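Local atomic coordinates of hypothetical protein Atu0636 (Agrobacterium tumefaciens, PDB entry 2OZV), a protein that is predicted to be an O-methyltransferase, probably transferring a methyl group from S-adenosylmethionine to an acceptor that has not been identified. Residues E59-Q70 against R91-V99; R185-I194 against M205-R216. All blocks are in the same frame, centred on the assembly; numbering follows the deposited sequence. Where two conformers were deposited one is given.

Both contacts pair neighbouring strands of one mixed sheet, in its opposite halves. Their centres lie about 23 Å apart, on opposite sides of the chain's centre. Contact 1 joins strand 92-96, at one edge of the sheet, to strand 61-67 in parallel, through a beta-alpha-beta crossover, and is partly buried. Contact 2 is the antiparallel hairpin of strands 186-195 and 204-211 and is largely buried. In contact 1 apolar side chains meet on both faces, and arginines and acidic groups lie at the ends and the exposed edge. In contact 2 the apolar pairing is interrupted by a beta bulge at two glycines, where waters and the chain just after a turn take over part of the bonding.

Contact 1: residues E59-Q70 against R91-V99; sequences EKAEVTLYERSQ and RIEVLEADV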
# COMPACT_ATOMS: atom_id res chain seq x y z
N GLU B 59 2.53 15.63 -27.97
CA GLU B 59 2.07 15.97 -29.31
C GLU B 59 1.90 14.77 -30.23
O GLU B 59 1.11 14.82 -31.16
CB GLU B 59 2.97 17.05 -29.94
CG GLU B 59 2.63 18.41 -29.35
CD GLU B 59 3.57 19.51 -29.79
OE1 GLU B 59 4.72 19.54 -29.30
OE2 GLU B 59 3.14 20.35 -30.61
N LYS B 60 2.64 13.70 -29.95
CA LYS B 60 2.64 12.51 -30.77
C LYS B 60 1.63 11.45 -30.31
O LYS B 60 1.51 10.39 -30.94
CB LYS B 60 4.05 11.88 -30.79
CG LYS B 60 5.12 12.73 -31.50
CD LYS B 60 6.41 11.91 -31.62
CE LYS B 60 7.33 12.49 -32.65
NZ LYS B 60 8.32 13.42 -32.03
N ALA B 61 0.92 11.70 -29.22
CA ALA B 61 -0.02 10.72 -28.70
C ALA B 61 -1.32 10.72 -29.49
O ALA B 61 -1.83 11.76 -29.88
CB ALA B 61 -0.32 10.99 -27.23
N GLU B 62 -1.90 9.54 -29.64
CA GLU B 62 -3.15 9.39 -30.33
C GLU B 62 -4.06 8.77 -29.30
O GLU B 62 -3.81 7.66 -28.84
CB GLU B 62 -2.93 8.49 -31.53
CG GLU B 62 -4.13 7.99 -32.25
CD GLU B 62 -3.73 7.20 -33.51
OE1 GLU B 62 -2.74 6.44 -33.49
OE2 GLU B 62 -4.40 7.32 -34.52
N VAL B 63 -5.08 9.51 -28.90
CA VAL B 63 -5.90 9.12 -27.74
C VAL B 63 -7.29 8.64 -28.12
O VAL B 63 -7.95 9.27 -28.95
CB VAL B 63 -5.99 10.26 -26.68
CG1 VAL B 63 -6.92 9.89 -25.49
CG2 VAL B 63 -4.57 10.62 -26.20
N THR B 64 -7.74 7.53 -27.51
CA THR B 64 -9.10 7.06 -27.68
C THR B 64 -9.78 7.12 -26.33
O THR B 64 -9.31 6.49 -25.37
CB THR B 64 -9.15 5.62 -28.24
OG1 THR B 64 -8.43 5.58 -29.47
CG2 THR B 64 -10.59 5.16 -28.55
N LEU B 65 -10.88 7.87 -26.27
CA LEU B 65 -11.66 7.98 -25.04
C LEU B 65 -12.86 7.04 -25.14
O LEU B 65 -13.64 7.12 -26.10
CB LEU B 65 -12.16 9.42 -24.78
CG LEU B 65 -11.22 10.65 -24.74
CD1 LEU B 65 -12.01 11.97 -24.57
CD2 LEU B 65 -10.12 10.53 -23.65
N TYR B 66 -13.01 6.16 -24.15
CA TYR B 66 -14.17 5.25 -24.12
C TYR B 66 -15.20 5.68 -23.09
O TYR B 66 -14.86 5.90 -21.92
CB TYR B 66 -13.74 3.80 -23.83
CG TYR B 66 -12.95 3.19 -24.97
CD1 TYR B 66 -13.61 2.62 -26.06
CD2 TYR B 66 -11.55 3.17 -24.94
CE1 TYR B 66 -12.89 2.03 -27.12
CE2 TYR B 66 -10.81 2.58 -26.01
CZ TYR B 66 -11.50 2.01 -27.08
OH TYR B 66 -10.81 1.43 -28.13
N GLU B 67 -16.45 5.76 -23.52
CA GLU B 67 -17.58 6.10 -22.66
C GLU B 67 -18.64 5.01 -22.79
O GLU B 67 -18.94 4.58 -23.92
CB GLU B 67 -18.20 7.45 -23.08
CG GLU B 67 -17.23 8.64 -23.07
CD GLU B 67 -16.84 9.08 -21.67
OE1 GLU B 67 -17.25 8.46 -20.68
OE2 GLU B 67 -16.10 10.07 -21.56
N ARG B 68 -19.26 4.60 -21.69
CA ARG B 68 -20.33 3.60 -21.82
C ARG B 68 -21.59 4.18 -22.48
O ARG B 68 -22.18 3.58 -23.39
CB ARG B 68 -20.69 2.97 -20.47
CG ARG B 68 -21.32 1.54 -20.53
CD ARG B 68 -22.09 1.18 -21.79
NE ARG B 68 -22.98 0.04 -21.55
CZ ARG B 68 -23.87 -0.45 -22.41
NH1 ARG B 68 -24.62 -1.49 -22.06
NH2 ARG B 68 -24.03 0.09 -23.62
N SER B 69 -21.99 5.37 -22.05
CA SER B 69 -23.27 5.88 -22.54
C SER B 69 -23.13 6.87 -23.68
O SER B 69 -22.15 7.62 -23.77
CB SER B 69 -24.10 6.51 -21.41
OG SER B 69 -23.49 7.69 -20.93
N GLN B 70 -24.14 6.87 -24.54
CA GLN B 70 -24.28 7.87 -25.58
C GLN B 70 -24.22 9.30 -25.03
O GLN B 70 -23.54 10.15 -25.60
CB GLN B 70 -25.57 7.67 -26.38
CG GLN B 70 -25.66 8.60 -27.56
CD GLN B 70 -26.90 8.38 -28.38
OE1 GLN B 70 -27.51 7.31 -28.33
NE2 GLN B 70 -27.29 9.39 -29.16
N ARG B 91 -6.55 14.79 -32.19
CA ARG B 91 -5.89 13.54 -31.83
C ARG B 91 -6.67 12.74 -30.79
O ARG B 91 -6.16 11.76 -30.24
CB ARG B 91 -4.47 13.83 -31.34
CG ARG B 91 -3.60 14.38 -32.45
CD ARG B 91 -2.19 14.55 -31.98
NE ARG B 91 -1.99 15.77 -31.20
CZ ARG B 91 -1.69 15.78 -29.90
NH1 ARG B 91 -1.58 14.64 -29.21
NH2 ARG B 91 -1.47 16.95 -29.31
N ILE B 92 -7.91 13.15 -30.52
CA ILE B 92 -8.73 12.48 -29.52
C ILE B 92 -10.00 11.96 -30.18
O ILE B 92 -10.79 12.73 -30.74
CB ILE B 92 -9.07 13.39 -28.32
CG1 ILE B 92 -7.75 13.83 -27.64
CG2 ILE B 92 -9.96 12.62 -27.33
CD1 ILE B 92 -7.88 14.73 -26.47
N GLU B 93 -10.19 10.66 -30.10
CA GLU B 93 -11.38 10.05 -30.69
C GLU B 93 -12.24 9.57 -29.54
O GLU B 93 -11.72 8.92 -28.65
CB GLU B 93 -10.95 8.85 -31.51
CG GLU B 93 -12.08 8.20 -32.29
CD GLU B 93 -11.61 6.96 -33.06
OE1 GLU B 93 -10.44 6.56 -32.99
OE2 GLU B 93 -12.47 6.38 -33.75
N VAL B 94 -13.54 9.87 -29.56
CA VAL B 94 -14.42 9.41 -28.49
C VAL B 94 -15.26 8.27 -29.04
O VAL B 94 -15.94 8.45 -30.07
CB VAL B 94 -15.36 10.54 -28.02
CG1 VAL B 94 -16.31 10.06 -26.91
CG2 VAL B 94 -14.55 11.76 -27.59
N LEU B 95 -15.22 7.13 -28.36
CA LEU B 95 -16.02 5.96 -28.76
C LEU B 95 -16.95 5.55 -27.65
O LEU B 95 -16.59 5.60 -26.48
CB LEU B 95 -15.13 4.77 -29.12
CG LEU B 95 -14.18 4.96 -30.32
CD1 LEU B 95 -13.26 3.75 -30.45
CD2 LEU B 95 -14.96 5.21 -31.61
N GLU B 96 -18.15 5.14 -28.04
CA GLU B 96 -19.10 4.52 -27.12
C GLU B 96 -18.78 3.04 -26.99
O GLU B 96 -18.86 2.31 -27.98
CB GLU B 96 -20.48 4.63 -27.73
CG GLU B 96 -21.43 5.50 -27.02
CD GLU B 96 -22.80 5.43 -27.66
OE1 GLU B 96 -23.64 4.61 -27.20
OE2 GLU B 96 -23.01 6.19 -28.62
N ALA B 97 -18.45 2.58 -25.79
CA ALA B 97 -18.19 1.16 -25.57
C ALA B 97 -18.30 0.81 -24.12
O ALA B 97 -17.84 1.56 -23.26
CB ALA B 97 -16.80 0.77 -26.09
N ASP B 98 -18.89 -0.34 -23.84
CA ASP B 98 -18.92 -0.87 -22.49
C ASP B 98 -17.58 -1.57 -22.26
O ASP B 98 -17.31 -2.61 -22.88
CB ASP B 98 -20.07 -1.87 -22.39
CG ASP B 98 -20.14 -2.56 -21.04
OD1 ASP B 98 -19.25 -2.37 -20.18
OD2 ASP B 98 -21.14 -3.29 -20.84
N VAL B 99 -16.75 -1.01 -21.38
CA VAL B 99 -15.37 -1.50 -21.17
C VAL B 99 -15.28 -2.78 -20.35
O VAL B 99 -14.18 -3.30 -20.08
CB VAL B 99 -14.42 -0.42 -20.60
CG1 VAL B 99 -14.33 0.78 -21.57
CG2 VAL B 99 -14.86 -0.00 -19.18
O HOH W 1 -8.91 3.98 -31.57
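Arg91 turns its chain at chi3 (-80°), which brings its guanidinium beside the start of strand 61-67. Arg91 NH1 donates to Ala61 O at 3.0 Å, in the guanidinium plane and on a carbonyl lone pair. Glu59 O lies over one face of the same group. Leu65, in one of its two deposited conformers, has CG anti to its carbonyl carbon (chi1 -54°). This sets Leu65 CG and CD1 against Ile92 CG2, with CG 3.5 Å from that methyl. On the face carrying Thr64 and Tyr66, the Tyr66 ring lies alongside Leu95, with CE1 3.8 Å from Leu95 CD1. Ala97 CB meets the same ring, 3.7 Å from Tyr66 CD1. One water sits 2.7 Å from Thr64 OG1 and bonds weakly to Glu93 OE1. Six backbone bonds join the parallel strands, from Val63 N to Arg91 O through to Ala97 N to Glu67 O. Helix 70-80 makes the crossover between them, as in Rossmann-like methyltransferases, and its Leu80 packs on Ile92 and Val94. Met52 and Ala55 of helix 49-57 also cover the Leu65 and Ile92 face, and Arg91 NH2 bonds to Ala55 O. Strand 38-42 pairs with the other edge of strand 61-67, and Tyr66 OH bonds to Gly110 O.

Contact 2: residues R185-I194 against M205-R216; sequences RFGGLEITLI and MLVTAIKGSRAR
Met205, a selenomethionine, runs its side chain across Ile191. Its CG is anti to the backbone N (chi1 -177°), and the chain stays extended until it bends at chi3. Met205 CG reaches Ile191 CG2 at 3.6 Å, and its SE lies 3.7 Å from that methyl. Leu193 CD1 packs alongside Met205 CG.

Leu206 faces the other way. Leu206 CD1 meets Ile194 CD1, in one of two deposited conformers of Ile194, at 3.9 Å, and Leu206 CB packs against Thr192 CB. Its backbone N and O both bond to Thr192, a hydrogen-bonded antiparallel pair. Beside it, Glu190 and Thr208 form another such pair. Their side chains lie side by side, and one water bridges Glu190 OE1 and Thr208 OG1. Arg220 forms a salt bridge with Glu190, and Arg249 bonds to Thr208 OG1.

The two strands form a beta hairpin of the mixed sheet, between strands 164-170 and 218-224. Its register shifts by one between Gly187 and Glu190, a beta bulge. Gly188 takes a positive phi there, and its N donates to Ala215 O at 2.9 Å. Another water joins Leu189 N to Ala215 O.

Phe186 lies just before the bulge. Its ring reaches the backbone of Lys211: Phe186 CD1 lies 3.3 Å from Lys211 N, and CE1 meets Lys211 CB. Its CB packs on Ala209 CB, which Leu189 CD1 also touches at 3.5 Å. Strand 205-211 ends in a type II turn from Ile210 to Ser213. Ile210 O accepts from Gly187 N and Ser213 N, which approach from opposite faces of its plane. Ser213 OG accepts from Ala215 N at 3.2 Å in an ST turn. Near the loop that joins the two strands, Leu193 also packs on Phe219 of the second subunit.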
# COMPACT_ATOMS: atom_id res chain seq x y z
N ARG B 185 -1.73 -10.70 -15.13
CA ARG B 185 -1.89 -9.86 -16.33
C ARG B 185 -0.83 -8.78 -16.41
O ARG B 185 -0.21 -8.58 -17.47
CB ARG B 185 -3.26 -9.16 -16.33
CG ARG B 185 -4.44 -10.08 -16.44
CD ARG B 185 -5.69 -9.37 -15.93
NE ARG B 185 -6.84 -10.27 -16.00
CZ ARG B 185 -7.90 -10.22 -15.19
NH1 ARG B 185 -8.89 -11.10 -15.37
NH2 ARG B 185 -7.97 -9.31 -14.21
N PHE B 186 -0.66 -8.08 -15.28
CA PHE B 186 0.25 -6.97 -15.14
C PHE B 186 1.14 -7.21 -13.94
O PHE B 186 0.67 -7.73 -12.91
CB PHE B 186 -0.51 -5.68 -14.88
CG PHE B 186 -1.28 -5.20 -16.06
CD1 PHE B 186 -0.62 -4.52 -17.09
CD2 PHE B 186 -2.66 -5.42 -16.16
CE1 PHE B 186 -1.34 -4.05 -18.21
CE2 PHE B 186 -3.39 -4.96 -17.26
CZ PHE B 186 -2.74 -4.27 -18.28
N GLY B 187 2.41 -6.83 -14.08
CA GLY B 187 3.36 -6.92 -12.96
C GLY B 187 4.24 -5.69 -12.91
O GLY B 187 3.94 -4.68 -13.55
N GLY B 188 5.31 -5.75 -12.12
CA GLY B 188 6.10 -4.55 -11.87
C GLY B 188 5.28 -3.37 -11.36
O GLY B 188 5.57 -2.21 -11.71
N LEU B 189 4.26 -3.63 -10.55
CA LEU B 189 3.44 -2.52 -10.00
C LEU B 189 4.31 -1.53 -9.28
O LEU B 189 5.20 -1.92 -8.49
CB LEU B 189 2.36 -3.03 -9.03
CG LEU B 189 1.03 -3.44 -9.70
CD1 LEU B 189 1.20 -4.62 -10.65
CD2 LEU B 189 -0.02 -3.80 -8.60
N GLU B 190 4.08 -0.26 -9.58
CA GLU B 190 4.62 0.83 -8.79
C GLU B 190 3.46 1.57 -8.18
O GLU B 190 2.57 2.06 -8.92
CB GLU B 190 5.40 1.81 -9.67
CG GLU B 190 6.78 1.33 -10.06
CD GLU B 190 7.63 2.43 -10.69
OE1 GLU B 190 7.22 3.64 -10.68
OE2 GLU B 190 8.72 2.08 -11.16
N ILE B 191 3.45 1.68 -6.86
CA ILE B 191 2.35 2.33 -6.15
C ILE B 191 2.87 3.61 -5.52
O ILE B 191 3.83 3.56 -4.74
CB ILE B 191 1.80 1.38 -5.04
CG1 ILE B 191 1.34 0.03 -5.65
CG2 ILE B 191 0.70 2.09 -4.24
CD1 ILE B 191 0.84 -1.01 -4.57
N THR B 192 2.24 4.73 -5.85
CA THR B 192 2.65 6.00 -5.30
C THR B 192 1.47 6.61 -4.51
O THR B 192 0.45 6.98 -5.10
CB THR B 192 3.10 6.97 -6.42
OG1 THR B 192 4.13 6.37 -7.20
CG2 THR B 192 3.60 8.29 -5.79
N LEU B 193 1.60 6.66 -3.19
CA LEU B 193 0.56 7.31 -2.39
C LEU B 193 0.64 8.82 -2.52
O LEU B 193 1.74 9.39 -2.64
CB LEU B 193 0.71 6.92 -0.91
CG LEU B 193 0.22 5.49 -0.53
CD1 LEU B 193 -1.30 5.29 -0.82
CD2 LEU B 193 1.00 4.35 -1.09
N ILE B 194 -0.53 9.46 -2.42
CA ILE B 194 -0.70 10.90 -2.56
C ILE B 194 -1.20 11.47 -1.24
O ILE B 194 -2.32 11.15 -0.82
CB ILE B 194 -1.73 11.21 -3.68
CG1 ILE B 194 -1.41 10.44 -4.96
CG2 ILE B 194 -1.82 12.70 -3.96
CD1 ILE B 194 -0.05 10.76 -5.55
N MSE B 205 -4.02 7.39 -4.68
CA MSE B 205 -3.00 6.41 -4.95
C MSE B 205 -2.86 6.25 -6.45
O MSE B 205 -3.87 6.02 -7.13
CB MSE B 205 -3.37 5.07 -4.30
CG MSE B 205 -2.30 4.06 -4.49
SE MSE B 205 -2.94 2.42 -3.57
CE MSE B 205 -4.39 1.93 -4.66
N LEU B 206 -1.64 6.40 -6.96
CA LEU B 206 -1.31 6.16 -8.38
C LEU B 206 -0.72 4.76 -8.47
O LEU B 206 0.10 4.35 -7.60
CB LEU B 206 -0.24 7.16 -8.86
CG LEU B 206 -0.64 8.64 -8.78
CD1 LEU B 206 0.52 9.56 -9.19
CD2 LEU B 206 -1.88 8.89 -9.64
N VAL B 207 -1.10 4.01 -9.52
CA VAL B 207 -0.52 2.71 -9.74
C VAL B 207 -0.15 2.61 -11.21
O VAL B 207 -0.97 2.99 -12.08
CB VAL B 207 -1.48 1.57 -9.38
CG1 VAL B 207 -0.78 0.21 -9.64
CG2 VAL B 207 -1.95 1.69 -7.91
N THR B 208 1.08 2.16 -11.50
CA THR B 208 1.45 1.83 -12.90
C THR B 208 1.95 0.38 -12.93
O THR B 208 2.44 -0.13 -11.92
CB THR B 208 2.53 2.75 -13.51
OG1 THR B 208 3.78 2.59 -12.82
CG2 THR B 208 2.08 4.23 -13.55
N ALA B 209 1.78 -0.29 -14.06
CA ALA B 209 2.16 -1.70 -14.15
C ALA B 209 2.41 -2.01 -15.62
O ALA B 209 1.97 -1.25 -16.51
CB ALA B 209 1.06 -2.60 -13.54
N ILE B 210 3.14 -3.09 -15.86
CA ILE B 210 3.60 -3.44 -17.19
C ILE B 210 2.99 -4.80 -17.55
O ILE B 210 3.13 -5.76 -16.79
CB ILE B 210 5.15 -3.49 -17.22
CG1 ILE B 210 5.71 -2.08 -16.96
CG2 ILE B 210 5.66 -4.04 -18.56
CD1 ILE B 210 5.30 -1.04 -18.01
N LYS B 211 2.30 -4.86 -18.69
CA LYS B 211 1.72 -6.13 -19.14
C LYS B 211 2.80 -7.19 -19.30
O LYS B 211 3.80 -6.99 -20.00
CB LYS B 211 0.93 -5.95 -20.45
CG LYS B 211 0.21 -7.25 -20.88
CD LYS B 211 -0.53 -7.03 -22.21
CE LYS B 211 -1.29 -8.28 -22.62
NZ LYS B 211 -2.01 -8.09 -23.92
N GLY B 212 2.59 -8.32 -18.63
CA GLY B 212 3.45 -9.49 -18.80
C GLY B 212 4.69 -9.48 -17.93
O GLY B 212 5.47 -10.42 -17.94
N SER B 213 4.88 -8.42 -17.14
CA SER B 213 6.01 -8.38 -16.22
C SER B 213 5.74 -9.28 -15.01
O SER B 213 4.62 -9.35 -14.52
CB SER B 213 6.26 -6.95 -15.73
OG SER B 213 7.19 -6.95 -14.67
N ARG B 214 6.77 -9.98 -14.55
CA ARG B 214 6.64 -10.80 -13.36
C ARG B 214 7.44 -10.23 -12.17
O ARG B 214 7.73 -10.93 -11.19
CB ARG B 214 6.99 -12.26 -13.67
CG ARG B 214 6.07 -12.89 -14.75
CD ARG B 214 6.54 -14.28 -15.19
NE ARG B 214 6.02 -14.61 -16.52
CZ ARG B 214 6.74 -14.59 -17.64
NH1 ARG B 214 6.17 -14.90 -18.80
NH2 ARG B 214 8.03 -14.26 -17.62
N ALA B 215 7.78 -8.94 -12.26
CA ALA B 215 8.43 -8.22 -11.15
C ALA B 215 7.47 -7.97 -9.99
O ALA B 215 6.27 -7.66 -10.22
CB ALA B 215 9.01 -6.91 -11.63
N ARG B 216 7.97 -8.10 -8.77
CA ARG B 216 7.17 -7.85 -7.57
C ARG B 216 6.92 -6.35 -7.39
O ARG B 216 7.66 -5.51 -7.90
CB ARG B 216 7.88 -8.41 -6.33
CG ARG B 216 8.06 -9.90 -6.36
CD ARG B 216 7.18 -10.58 -5.33
NE ARG B 216 7.65 -11.93 -5.02
CZ ARG B 216 7.12 -13.04 -5.53
NH1 ARG B 216 6.10 -12.96 -6.38
NH2 ARG B 216 7.61 -14.23 -5.20
O HOH W 2 7.58 -3.03 -9.12
O HOH W 3 3.96 -6.27 -9.32
O HOH W 4 4.74 4.61 -11.40